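PHD finger protein 14 (Danio rerio, PDB 7D86) binds histone H3, preferring the unmodified tail, through a zinc-finger module of two PHD fingers around a C2HC finger, and represses PDGFRA expression. Local coordinates at residues A[14-19]-A[195-200]; A[73-78]-A[93-98]; A[143-148]-A[156-161]; A[165-170]-A[184-189]. One frame throughout, in Å; residues are numbered along the deposited sequence.

Contact 1. Residues A[14-19]-A[195-200]. With ZN (zinc ion), chain E.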
loop_
_atom_site.group_PDB
_atom_site.type_symbol
_atom_site.label_atom_id
_atom_site.label_comp_id
_atom_site.label_asym_id
_atom_site.label_seq_id
_atom_site.Cartn_x
_atom_site.Cartn_y
_atom_site.Cartn_z
ATOM N N VAL A 14 0.213 -2.787 -5.555
ATOM C CA VAL A 14 1.028 -1.929 -4.700
ATOM C C VAL A 14 1.176 -0.535 -5.293
ATOM O O VAL A 14 0.846 0.458 -4.647
ATOM C CB VAL A 14 2.407 -2.577 -4.445
ATOM C CG1 VAL A 14 3.337 -1.589 -3.704
ATOM C CG2 VAL A 14 2.235 -3.876 -3.652
ATOM N N CYS A 15 1.649 -0.443 -6.537
ATOM C CA CYS A 15 1.874 0.842 -7.187
ATOM C C CYS A 15 0.777 1.233 -8.169
ATOM O O CYS A 15 0.819 2.350 -8.690
ATOM C CB CYS A 15 3.221 0.828 -7.918
ATOM S SG CYS A 15 3.275 -0.311 -9.333
ATOM N N LEU A 16 -0.188 0.348 -8.441
ATOM C CA LEU A 16 -1.276 0.534 -9.409
ATOM C C LEU A 16 -0.788 0.687 -10.847
ATOM O O LEU A 16 -1.589 1.011 -11.733
ATOM C CB LEU A 16 -2.179 1.723 -9.042
ATOM C CG LEU A 16 -2.858 1.625 -7.668
ATOM C CD1 LEU A 16 -3.787 2.806 -7.431
ATOM C CD2 LEU A 16 -3.606 0.289 -7.476
ATOM N N GLY A 17 0.493 0.451 -11.117
ATOM C CA GLY A 17 0.972 0.406 -12.480
ATOM C C GLY A 17 0.566 -0.880 -13.175
ATOM O O GLY A 17 0.109 -1.840 -12.553
ATOM N N ASP A 18 0.749 -0.905 -14.500
ATOM C CA ASP A 18 0.335 -2.057 -15.292
ATOM C C ASP A 18 1.422 -2.587 -16.220
ATOM O O ASP A 18 1.143 -3.483 -17.028
ATOM C CB ASP A 18 -0.920 -1.718 -16.109
ATOM C CG ASP A 18 -0.735 -0.499 -17.011
ATOM O OD1 ASP A 18 0.214 -0.472 -17.824
ATOM O OD2 ASP A 18 -1.562 0.430 -16.922
ATOM N N ASN A 19 2.644 -2.072 -16.134
ATOM C CA ASN A 19 3.700 -2.489 -17.047
ATOM C C ASN A 19 4.321 -3.790 -16.549
ATOM O O ASN A 19 4.882 -3.838 -15.448
ATOM C CB ASN A 19 4.760 -1.396 -17.173
ATOM C CG ASN A 19 5.539 -1.485 -18.473
ATOM O OD1 ASN A 19 5.128 -2.169 -19.411
ATOM N ND2 ASN A 19 6.666 -0.784 -18.537
ATOM N N LYS A 195 -6.748 10.181 -11.744
ATOM C CA LYS A 195 -7.725 9.556 -12.626
ATOM C C LYS A 195 -7.299 8.141 -13.015
ATOM O O LYS A 195 -8.077 7.189 -12.890
ATOM C CB LYS A 195 -7.942 10.440 -13.854
ATOM C CG LYS A 195 -9.141 11.365 -13.698
ATOM C CD LYS A 195 -9.463 12.117 -14.978
ATOM C CE LYS A 195 -8.484 13.246 -15.200
ATOM N NZ LYS A 195 -9.127 14.448 -15.826
ATOM N N TRP A 196 -6.064 7.972 -13.488
ATOM C CA TRP A 196 -5.689 6.626 -13.919
ATOM C C TRP A 196 -5.405 5.715 -12.729
ATOM O O TRP A 196 -5.600 4.497 -12.829
ATOM C CB TRP A 196 -4.506 6.659 -14.895
ATOM C CG TRP A 196 -3.179 7.097 -14.329
ATOM C CD1 TRP A 196 -2.605 8.327 -14.445
ATOM C CD2 TRP A 196 -2.251 6.287 -13.591
ATOM N NE1 TRP A 196 -1.377 8.336 -13.820
ATOM C CE2 TRP A 196 -1.140 7.096 -13.286
ATOM C CE3 TRP A 196 -2.255 4.957 -13.160
ATOM C CZ2 TRP A 196 -0.048 6.623 -12.565
ATOM C CZ3 TRP A 196 -1.174 4.487 -12.449
ATOM C CH2 TRP A 196 -0.084 5.320 -12.152
ATOM N N LYS A 197 -4.998 6.271 -11.584
ATOM C CA LYS A 197 -4.816 5.424 -10.405
ATOM C C LYS A 197 -6.153 4.941 -9.855
ATOM O O LYS A 197 -6.290 3.770 -9.483
ATOM C CB LYS A 197 -4.031 6.161 -9.320
ATOM C CG LYS A 197 -2.581 6.391 -9.682
ATOM C CD LYS A 197 -1.952 7.416 -8.740
ATOM C CE LYS A 197 -0.489 7.626 -9.089
ATOM N NZ LYS A 197 0.098 8.772 -8.338
ATOM N N ARG A 198 -7.148 5.832 -9.771
ATOM C CA ARG A 198 -8.468 5.391 -9.328
ATOM C C ARG A 198 -9.028 4.332 -10.271
ATOM O O ARG A 198 -9.637 3.347 -9.829
ATOM C CB ARG A 198 -9.426 6.578 -9.243
ATOM C CG ARG A 198 -9.142 7.531 -8.111
ATOM C CD ARG A 198 -10.106 8.708 -8.124
ATOM N NE ARG A 198 -11.451 8.326 -7.703
ATOM C CZ ARG A 198 -12.518 9.111 -7.805
ATOM N NH1 ARG A 198 -12.402 10.323 -8.325
ATOM N NH2 ARG A 198 -13.703 8.682 -7.395
ATOM N N LYS A 199 -8.811 4.513 -11.574
ATOM C CA LYS A 199 -9.286 3.543 -12.554
ATOM C C LYS A 199 -8.606 2.190 -12.364
ATOM O O LYS A 199 -9.264 1.144 -12.370
ATOM C CB LYS A 199 -9.056 4.080 -13.970
ATOM C CG LYS A 199 -9.448 3.103 -15.067
ATOM C CD LYS A 199 -9.230 3.688 -16.452
ATOM C CE LYS A 199 -9.583 2.685 -17.541
ATOM N NZ LYS A 199 -11.029 2.327 -17.543
ATOM N N ASN A 200 -7.285 2.190 -12.176
ATOM C CA ASN A 200 -6.577 0.924 -12.016
ATOM C C ASN A 200 -6.903 0.259 -10.686
ATOM O O ASN A 200 -6.970 -0.974 -10.614
ATOM C CB ASN A 200 -5.067 1.135 -12.151
ATOM C CG ASN A 200 -4.632 1.271 -13.591
ATOM O OD1 ASN A 200 -5.462 1.298 -14.497
ATOM N ND2 ASN A 200 -3.329 1.360 -13.814
HETATM ZN ZN ZN E . 4.091 -2.331 -8.613
#
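With CG anti to the carbonyl carbon (chi1 -78°), Asn200 turns its carboxamide from helix 191-204 toward Leu16. Asn200 ND2 donates to Leu16 O at 2.7 Å, a bond bent by only 9° at the hydrogen, and the carbonyl oxygen lies almost in the amide plane. Asparagine suits this place because a short side chain with an N-H at its tip can reach a loop carbonyl from the helix. The same oxygen meets the edge of the Trp196 ring, 3.6 Å from CZ3, near the ring plane. Leu16 CG stands beside its own backbone N (chi1 -59°), from where CD1 reaches Lys197 O at 3.4 Å and lies against Lys197 CB, the two side chains crossing at about a right angle. The loop includes the second cysteine of the first PHD finger's CxxC pair: Cys15 SG binds zinc at 2.3 Å, with Cys12, His37 and Cys40 completing the site, and Gly17 N donates to that sulfur. The contact sets this finger against helix 191-204, near the C-terminal end of the modelled chain. Tyr201 and Leu204 of this helix give Leu16 further apolar cover. Lys197 runs on extended beyond CG, and its NZ is hydrogen-bonded to Leu168 O.

Contact 2. Residues A[73-78]-A[93-98]. With ZN (zinc ion), chain C.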
loop_
_atom_site.group_PDB
_atom_site.type_symbol
_atom_site.label_atom_id
_atom_site.label_comp_id
_atom_site.label_asym_id
_atom_site.label_seq_id
_atom_site.Cartn_x
_atom_site.Cartn_y
_atom_site.Cartn_z
ATOM N N PRO A 73 -5.232 -12.128 6.240
ATOM C CA PRO A 73 -4.874 -11.288 7.380
ATOM C C PRO A 73 -5.604 -9.953 7.347
ATOM O O PRO A 73 -6.206 -9.560 6.351
ATOM C CB PRO A 73 -3.368 -11.102 7.195
ATOM C CG PRO A 73 -3.205 -11.059 5.703
ATOM C CD PRO A 73 -4.250 -12.011 5.144
ATOM N N SER A 74 -5.555 -9.273 8.484
ATOM C CA SER A 74 -5.867 -7.856 8.575
ATOM C C SER A 74 -4.568 -7.085 8.736
ATOM O O SER A 74 -3.580 -7.610 9.251
ATOM C CB SER A 74 -6.799 -7.564 9.755
ATOM O OG SER A 74 -8.077 -8.147 9.549
ATOM N N CYS A 75 -4.567 -5.835 8.281
ATOM C CA CYS A 75 -3.393 -4.989 8.422
ATOM C C CYS A 75 -3.371 -4.350 9.803
ATOM O O CYS A 75 -4.405 -3.917 10.318
ATOM C CB CYS A 75 -3.381 -3.903 7.339
ATOM S SG CYS A 75 -1.889 -2.883 7.342
ATOM N N GLU A 76 -2.184 -4.291 10.407
ATOM C CA GLU A 76 -2.042 -3.592 11.677
ATOM C C GLU A 76 -2.242 -2.090 11.536
ATOM O O GLU A 76 -2.442 -1.406 12.546
ATOM C CB GLU A 76 -0.662 -3.864 12.278
ATOM C CG GLU A 76 -0.440 -5.330 12.665
ATOM C CD GLU A 76 -1.450 -5.811 13.688
ATOM O OE1 GLU A 76 -1.605 -5.146 14.737
ATOM O OE2 GLU A 76 -2.094 -6.853 13.443
ATOM N N LEU A 77 -2.199 -1.563 10.315
ATOM C CA LEU A 77 -2.100 -0.126 10.109
ATOM C C LEU A 77 -3.294 0.478 9.392
ATOM O O LEU A 77 -3.329 1.703 9.219
ATOM C CB LEU A 77 -0.828 0.211 9.316
ATOM C CG LEU A 77 0.508 -0.318 9.841
ATOM C CD1 LEU A 77 1.601 -0.003 8.822
ATOM C CD2 LEU A 77 0.856 0.284 11.205
ATOM N N CYS A 78 -4.261 -0.326 8.964
ATOM C CA CYS A 78 -5.389 0.174 8.193
ATOM C C CYS A 78 -6.498 -0.870 8.220
ATOM O O CYS A 78 -6.243 -2.040 8.548
ATOM C CB CYS A 78 -4.981 0.481 6.740
ATOM S SG CYS A 78 -4.985 -1.001 5.699
ATOM N N TRP A 93 0.613 -8.796 10.424
ATOM C CA TRP A 93 0.601 -8.550 8.992
ATOM C C TRP A 93 0.337 -7.079 8.711
ATOM O O TRP A 93 -0.426 -6.419 9.424
ATOM C CB TRP A 93 -0.457 -9.424 8.303
ATOM C CG TRP A 93 -0.150 -10.884 8.461
ATOM C CD1 TRP A 93 -0.518 -11.703 9.497
ATOM C CD2 TRP A 93 0.602 -11.693 7.556
ATOM N NE1 TRP A 93 -0.037 -12.977 9.284
ATOM C CE2 TRP A 93 0.651 -12.997 8.099
ATOM C CE3 TRP A 93 1.230 -11.445 6.333
ATOM C CZ2 TRP A 93 1.307 -14.046 7.456
ATOM C CZ3 TRP A 93 1.883 -12.478 5.701
ATOM C CH2 TRP A 93 1.916 -13.766 6.260
ATOM N N VAL A 94 0.998 -6.569 7.675
ATOM C CA VAL A 94 0.757 -5.219 7.176
ATOM C C VAL A 94 0.755 -5.246 5.651
ATOM O O VAL A 94 1.435 -6.062 5.026
ATOM C CB VAL A 94 1.812 -4.211 7.701
ATOM C CG1 VAL A 94 1.676 -4.025 9.206
ATOM C CG2 VAL A 94 3.216 -4.669 7.344
ATOM N N HIS A 95 -0.003 -4.326 5.047
ATOM C CA HIS A 95 0.107 -4.122 3.606
ATOM C C HIS A 95 1.520 -3.695 3.233
ATOM O O HIS A 95 2.165 -2.913 3.942
ATOM C CB HIS A 95 -0.873 -3.047 3.112
ATOM C CG HIS A 95 -2.305 -3.444 3.187
ATOM N ND1 HIS A 95 -3.178 -2.895 4.099
ATOM C CD2 HIS A 95 -3.023 -4.343 2.470
ATOM C CE1 HIS A 95 -4.370 -3.441 3.946
ATOM N NE2 HIS A 95 -4.304 -4.320 2.962
ATOM N N VAL A 96 2.000 -4.198 2.095
ATOM C CA VAL A 96 3.209 -3.631 1.507
ATOM C C VAL A 96 3.040 -2.127 1.313
ATOM O O VAL A 96 3.940 -1.339 1.626
ATOM C CB VAL A 96 3.546 -4.338 0.181
ATOM C CG1 VAL A 96 4.593 -3.550 -0.586
ATOM C CG2 VAL A 96 4.011 -5.774 0.435
ATOM N N VAL A 97 1.878 -1.700 0.821
ATOM C CA VAL A 97 1.702 -0.274 0.543
ATOM C C VAL A 97 1.697 0.531 1.840
ATOM O O VAL A 97 2.271 1.625 1.907
ATOM C CB VAL A 97 0.432 -0.040 -0.304
ATOM C CG1 VAL A 97 -0.835 -0.216 0.516
ATOM C CG2 VAL A 97 0.475 1.330 -0.947
ATOM N N CYS A 98 1.103 -0.005 2.908
ATOM C CA CYS A 98 1.128 0.728 4.174
ATOM C C CYS A 98 2.553 0.853 4.696
ATOM O O CYS A 98 2.931 1.887 5.272
ATOM C CB CYS A 98 0.221 0.049 5.204
ATOM S SG CYS A 98 -1.556 0.269 4.866
HETATM ZN ZN ZN C . -2.804 -1.584 5.568
HETATM O O HOH W 1 -2.267 -8.287 11.323
#
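Cys75, Cys78, His95 and Cys98 close on one zinc ion, two from residues 73-78 and two from residues 93-98. Cys75 SG binds the zinc at 2.4 Å, Cys78 SG and Cys98 SG at 2.3 Å, and His95 ND1 at 2.0 Å. Cys78 SG sits at the edge of the imidazole, near its plane. In the second shell, hydrogen bonds run from His95 N and Leu77 N to Cys75 SG, each at 3.3 Å; away from the metal, Glu76 N donates to Trp93 O at 2.9 Å. Water 1 accepts from Trp93 N and lies close to Ser74 O and Glu76 OE2. Among apolar contacts, Pro73 lays CB over one face of the Trp93 five-membered ring, a CH-pi contact 3.9 Å from its centroid; the flat indole suits a compact proline. Elsewhere, Leu77 packs CG on Val94 CG1 and CD1 on Cys98 CB, apolar groups beside the metal ligands. His95 NE2 is held by Asp82 O, which, with the zinc bond at ND1, helps fix the ring's rotation. Two N-H groups pointing at one sulfur probably ease the negative charge of a thiolate, consistent with three cysteines sharing one zinc in this C2HC finger.

Contact 3. Residues A[143-148]-A[156-161]. With ZN (zinc ion), chain D; ZN (zinc ion), chain B.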
loop_
_atom_site.group_PDB
_atom_site.type_symbol
_atom_site.label_atom_id
_atom_site.label_comp_id
_atom_site.label_asym_id
_atom_site.label_seq_id
_atom_site.Cartn_x
_atom_site.Cartn_y
_atom_site.Cartn_z
ATOM N N GLY A 143 -5.792 1.859 13.192
ATOM C CA GLY A 143 -4.538 1.853 12.489
ATOM C C GLY A 143 -3.867 3.210 12.536
ATOM O O GLY A 143 -4.054 4.005 13.463
ATOM N N VAL A 144 -3.079 3.477 11.503
ATOM C CA VAL A 144 -2.222 4.650 11.448
ATOM C C VAL A 144 -2.549 5.417 10.175
ATOM O O VAL A 144 -2.615 4.829 9.090
ATOM C CB VAL A 144 -0.731 4.260 11.498
ATOM C CG1 VAL A 144 0.159 5.489 11.318
ATOM C CG2 VAL A 144 -0.406 3.589 12.822
ATOM N N CYS A 145 -2.785 6.717 10.312
ATOM C CA CYS A 145 -3.022 7.572 9.160
ATOM C C CYS A 145 -1.729 8.237 8.721
ATOM O O CYS A 145 -0.823 8.465 9.527
ATOM C CB CYS A 145 -4.057 8.652 9.480
ATOM S SG CYS A 145 -5.749 8.072 9.618
ATOM N N ILE A 146 -1.661 8.556 7.428
ATOM C CA ILE A 146 -0.644 9.453 6.892
ATOM C C ILE A 146 -1.339 10.761 6.564
ATOM O O ILE A 146 -2.572 10.848 6.608
ATOM C CB ILE A 146 0.047 8.884 5.643
ATOM C CG1 ILE A 146 -0.996 8.671 4.539
ATOM C CG2 ILE A 146 0.838 7.618 5.987
ATOM C CD1 ILE A 146 -0.419 8.197 3.237
ATOM N N SER A 147 -0.566 11.771 6.191
ATOM C CA SER A 147 -1.134 13.068 5.871
ATOM C C SER A 147 -0.736 13.499 4.471
ATOM O O SER A 147 0.191 12.953 3.865
ATOM C CB SER A 147 -0.699 14.138 6.862
ATOM O OG SER A 147 -1.140 15.412 6.425
ATOM N N CYS A 148 -1.449 14.512 3.976
ATOM C CA CYS A 148 -1.112 15.103 2.691
ATOM C C CYS A 148 0.267 15.741 2.770
ATOM O O CYS A 148 0.645 16.318 3.795
ATOM C CB CYS A 148 -2.165 16.147 2.295
ATOM S SG CYS A 148 -1.769 17.138 0.829
ATOM N N PHE A 156 -5.692 13.868 6.894
ATOM C CA PHE A 156 -5.239 12.544 7.309
ATOM C C PHE A 156 -6.090 11.440 6.691
ATOM O O PHE A 156 -7.312 11.573 6.560
ATOM C CB PHE A 156 -5.260 12.411 8.830
ATOM C CG PHE A 156 -4.362 13.384 9.522
ATOM C CD1 PHE A 156 -2.984 13.253 9.442
ATOM C CD2 PHE A 156 -4.887 14.443 10.236
ATOM C CE1 PHE A 156 -2.142 14.170 10.071
ATOM C CE2 PHE A 156 -4.053 15.353 10.866
ATOM C CZ PHE A 156 -2.678 15.214 10.779
ATOM N N PHE A 157 -5.435 10.332 6.348
ATOM C CA PHE A 157 -6.126 9.188 5.770
ATOM C C PHE A 157 -5.258 7.945 5.894
ATOM O O PHE A 157 -4.031 8.028 5.949
ATOM C CB PHE A 157 -6.491 9.428 4.297
ATOM C CG PHE A 157 -5.561 10.374 3.582
ATOM C CD1 PHE A 157 -4.260 10.003 3.288
ATOM C CD2 PHE A 157 -6.003 11.630 3.187
ATOM C CE1 PHE A 157 -3.399 10.884 2.627
ATOM C CE2 PHE A 157 -5.151 12.509 2.522
ATOM C CZ PHE A 157 -3.850 12.129 2.241
ATOM N N HIS A 158 -5.914 6.785 5.935
ATOM C CA HIS A 158 -5.177 5.532 5.841
ATOM C C HIS A 158 -4.492 5.448 4.488
ATOM O O HIS A 158 -4.974 5.995 3.493
ATOM C CB HIS A 158 -6.118 4.330 5.993
ATOM C CG HIS A 158 -6.780 4.240 7.327
ATOM N ND1 HIS A 158 -8.142 4.370 7.492
ATOM C CD2 HIS A 158 -6.265 4.024 8.561
ATOM C CE1 HIS A 158 -8.438 4.241 8.772
ATOM N NE2 HIS A 158 -7.318 4.030 9.442
ATOM N N VAL A 159 -3.373 4.719 4.445
ATOM C CA VAL A 159 -2.634 4.573 3.194
ATOM C C VAL A 159 -3.503 3.919 2.130
ATOM O O VAL A 159 -3.508 4.337 0.969
ATOM C CB VAL A 159 -1.336 3.779 3.418
ATOM C CG1 VAL A 159 -0.623 3.556 2.084
ATOM C CG2 VAL A 159 -0.438 4.512 4.411
ATOM N N THR A 160 -4.250 2.874 2.505
ATOM C CA THR A 160 -5.061 2.163 1.522
ATOM C C THR A 160 -6.308 2.945 1.131
ATOM O O THR A 160 -6.801 2.795 0.006
ATOM C CB THR A 160 -5.444 0.780 2.051
ATOM O OG1 THR A 160 -5.950 0.896 3.388
ATOM C CG2 THR A 160 -4.222 -0.135 2.055
ATOM N N CYS A 161 -6.830 3.771 2.039
ATOM C CA CYS A 161 -7.929 4.656 1.679
ATOM C C CYS A 161 -7.465 5.704 0.675
ATOM O O CYS A 161 -8.161 5.988 -0.306
ATOM C CB CYS A 161 -8.512 5.310 2.936
ATOM S SG CYS A 161 -9.413 4.158 4.046
HETATM ZN ZN ZN D . -9.619 5.038 6.176
HETATM ZN ZN ZN B . -3.591 18.565 1.037
HETATM O O HOH W 2 -2.585 3.138 6.607
#
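Ile146 and Phe157 face each other as an antiparallel hydrogen-bonded pair: Ile146 N donates to Phe157 O at 2.8 Å and Phe157 N returns the bond to Ile146 O at 2.9 Å. Their side chains share one face of the hairpin. Ile146 CG1 lies between the backbone N and the carbonyl carbon (chi1 61°), where it meets Phe157 CD1 at 3.7 Å, while CG2 touches Val159 CG2, also at 3.7 Å. A beta-branched isoleucine can thus serve an aromatic ring with one branch and a valine with the other. On the opposite face, Ser147 CB abuts CE1 of Phe156 at 3.5 Å; serine is small enough to sit close beside the ring, and its OG is bonded to Ser155 O. Further along, Cys145 SG rests over one face of the His158 imidazole, 4.4 Å from its centroid.

Farther out, water 2 bridges the segments, donating to Val144 O and accepting from Val159 N. His158 ND1 binds one zinc ion with Cys161, Cys131 and Cys134, and its NE2 is held by Thr142 O, which together with the metal bond helps set the ring's rotation. Cys148 SG, at the hairpin's other end, binds a second zinc ion with Cys153, Cys185 and His188. Leu168 covers Ile146 and Val159. The hairpin thus links the two zinc sites through the interleaved ligand pairs that define the cross-brace of a PHD finger, here the second.

Contact 4. Residues A[165-170]-A[184-189]. With ZN (zinc ion), chain B.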
loop_
_atom_site.group_PDB
_atom_site.type_symbol
_atom_site.label_atom_id
_atom_site.label_comp_id
_atom_site.label_asym_id
_atom_site.label_seq_id
_atom_site.Cartn_x
_atom_site.Cartn_y
_atom_site.Cartn_z
ATOM N N GLU A 165 -8.408 6.268 -3.586
ATOM C CA GLU A 165 -8.768 7.544 -4.194
ATOM C C GLU A 165 -7.718 8.055 -5.178
ATOM O O GLU A 165 -7.866 9.176 -5.695
ATOM C CB GLU A 165 -9.013 8.583 -3.095
ATOM C CG GLU A 165 -10.254 8.313 -2.254
ATOM C CD GLU A 165 -11.541 8.447 -3.056
ATOM O OE1 GLU A 165 -11.540 9.158 -4.084
ATOM O OE2 GLU A 165 -12.557 7.836 -2.665
ATOM N N GLY A 166 -6.676 7.271 -5.450
ATOM C CA GLY A 166 -5.673 7.653 -6.427
ATOM C C GLY A 166 -4.685 8.685 -5.921
ATOM O O GLY A 166 -4.148 9.467 -6.714
ATOM N N LEU A 167 -4.427 8.708 -4.620
ATOM C CA LEU A 167 -3.682 9.800 -3.993
ATOM C C LEU A 167 -2.226 9.463 -3.683
ATOM O O LEU A 167 -1.472 10.358 -3.290
ATOM C CB LEU A 167 -4.389 10.232 -2.701
ATOM C CG LEU A 167 -5.854 10.641 -2.881
ATOM C CD1 LEU A 167 -6.453 11.041 -1.547
ATOM C CD2 LEU A 167 -5.958 11.793 -3.876
ATOM N N LEU A 168 -1.807 8.210 -3.840
ATOM C CA LEU A 168 -0.443 7.804 -3.519
ATOM C C LEU A 168 0.427 7.915 -4.760
ATOM O O LEU A 168 0.041 7.461 -5.842
ATOM C CB LEU A 168 -0.399 6.368 -2.989
ATOM C CG LEU A 168 -1.273 6.024 -1.787
ATOM C CD1 LEU A 168 -1.048 4.572 -1.372
ATOM C CD2 LEU A 168 -0.977 6.976 -0.621
ATOM N N SER A 169 1.604 8.525 -4.597
ATOM C CA SER A 169 2.550 8.704 -5.685
ATOM C C SER A 169 3.924 8.198 -5.273
ATOM O O SER A 169 4.277 8.177 -4.091
ATOM C CB SER A 169 2.658 10.186 -6.108
ATOM O OG SER A 169 1.400 10.717 -6.485
ATOM N N GLU A 170 4.703 7.796 -6.270
ATOM C CA GLU A 170 6.115 7.489 -6.080
ATOM C C GLU A 170 6.909 8.322 -7.073
ATOM O O GLU A 170 6.663 8.246 -8.278
ATOM C CB GLU A 170 6.402 5.999 -6.276
ATOM C CG GLU A 170 7.876 5.630 -6.096
ATOM C CD GLU A 170 8.147 4.146 -6.311
ATOM O OE1 GLU A 170 9.279 3.702 -6.028
ATOM O OE2 GLU A 170 7.230 3.424 -6.757
ATOM N N TYR A 184 -0.961 13.153 -1.613
ATOM C CA TYR A 184 -1.665 14.431 -1.608
ATOM C C TYR A 184 -3.146 14.197 -1.364
ATOM O O TYR A 184 -3.728 13.242 -1.892
ATOM C CB TYR A 184 -1.509 15.179 -2.934
ATOM C CG TYR A 184 -0.121 15.673 -3.270
ATOM C CD1 TYR A 184 0.720 16.197 -2.299
ATOM C CD2 TYR A 184 0.339 15.629 -4.579
ATOM C CE1 TYR A 184 1.992 16.660 -2.626
ATOM C CE2 TYR A 184 1.592 16.082 -4.918
ATOM C CZ TYR A 184 2.418 16.593 -3.940
ATOM O OH TYR A 184 3.664 17.023 -4.301
ATOM N N CYS A 185 -3.769 15.084 -0.595
ATOM C CA CYS A 185 -5.215 14.983 -0.468
ATOM C C CYS A 185 -5.866 15.308 -1.813
ATOM O O CYS A 185 -5.204 15.732 -2.767
ATOM C CB CYS A 185 -5.728 15.927 0.618
ATOM S SG CYS A 185 -5.565 17.675 0.164
ATOM N N LYS A 186 -7.185 15.121 -1.888
ATOM C CA LYS A 186 -7.887 15.372 -3.147
ATOM C C LYS A 186 -7.738 16.820 -3.601
ATOM O O LYS A 186 -7.684 17.094 -4.804
ATOM C CB LYS A 186 -9.368 15.031 -3.012
ATOM C CG LYS A 186 -9.667 13.559 -2.762
ATOM C CD LYS A 186 -11.168 13.338 -2.687
ATOM C CE LYS A 186 -11.499 11.934 -2.208
ATOM N NZ LYS A 186 -12.969 11.719 -2.090
ATOM N N GLN A 187 -7.675 17.758 -2.662
ATOM C CA GLN A 187 -7.578 19.156 -3.072
ATOM C C GLN A 187 -6.232 19.464 -3.716
ATOM O O GLN A 187 -6.148 20.346 -4.577
ATOM C CB GLN A 187 -7.816 20.076 -1.877
ATOM C CG GLN A 187 -8.000 21.532 -2.261
ATOM C CD GLN A 187 -8.212 22.429 -1.058
ATOM O OE1 GLN A 187 -8.036 22.009 0.087
ATOM N NE2 GLN A 187 -8.593 23.673 -1.313
ATOM N N HIS A 188 -5.183 18.732 -3.351
ATOM C CA HIS A 188 -3.831 19.057 -3.781
ATOM C C HIS A 188 -3.241 18.065 -4.772
ATOM O O HIS A 188 -2.091 18.236 -5.189
ATOM C CB HIS A 188 -2.926 19.175 -2.549
ATOM C CG HIS A 188 -3.310 20.304 -1.640
ATOM N ND1 HIS A 188 -3.437 20.155 -0.275
ATOM C CD2 HIS A 188 -3.605 21.601 -1.905
ATOM C CE1 HIS A 188 -3.791 21.308 0.262
ATOM N NE2 HIS A 188 -3.896 22.203 -0.705
ATOM N N ALA A 189 -3.991 17.045 -5.168
ATOM C CA ALA A 189 -3.446 15.980 -5.995
ATOM C C ALA A 189 -3.361 16.398 -7.461
ATOM O O ALA A 189 -4.078 17.281 -7.928
ATOM C CB ALA A 189 -4.305 14.725 -5.884
HETATM ZN ZN ZN B . -3.591 18.565 1.037
#
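Leu167 points its side chain at the turn that carries zinc ligands Cys185 and His188. Its chi1 (-56°) puts CG of Leu167 at 3.5 Å from Tyr184 O; Leu167 CB comes to 3.2 Å from that oxygen and CD2 to 3.3 Å. CD2 also meets Ala189 CB at 3.9 Å. A leucine offers enough branches to touch both ends of the turn, and a small alanine lets it lie close. On the backbone, Tyr184 N makes a weak hydrogen bond of 3.3 Å to Leu167 O. Glu165 and Lys186 cross obliquely. The Glu165 chain is bent at chi2 (-66°), whereas Lys186 is extended beyond CG, and OE1 meets NZ in a salt bridge at 3.5 Å. Lys186 CE is at 3.4 Å from Glu165 OE1, so the lysine's aliphatic end shares the contact. The stronger partner of Glu165 OE1 is Arg194, so the Lys186 bridge is the lesser one; the two positive charges probably favour the ionised carboxylate. Gly166, with positive phi, ends helix 159-164 in a Schellman motif and turns the chain into strand 168-170. That strand pairs with strand 181-183, while helix 191-204 brings Arg194 against Leu167, Lys186 and Ala189.

Contacts 2, 3 and 4 follow one another along the chain, all nested inside the loop that contact 1 closes. Contacts 3 and 4 share a zinc ion: Cys148 comes from the former, Cys185 and His188 from the latter, and their centres are 11 Å apart. Contact 2 is joined to contact 3, 12 Å away between centres, by a probable hydrogen bond between Leu77 O and Val144 N at 2.9 Å. Contact 1 touches contact 2 through Val14 on Val96, and contact 4 through Lys197. Contacts 2 and 4 lie on opposite sides of the chain's centre, yet Val97 reaches Leu168. The touches of contact 2 with contacts 1 and 3 link neighbouring zinc fingers, consistent with one compact histone-binding unit.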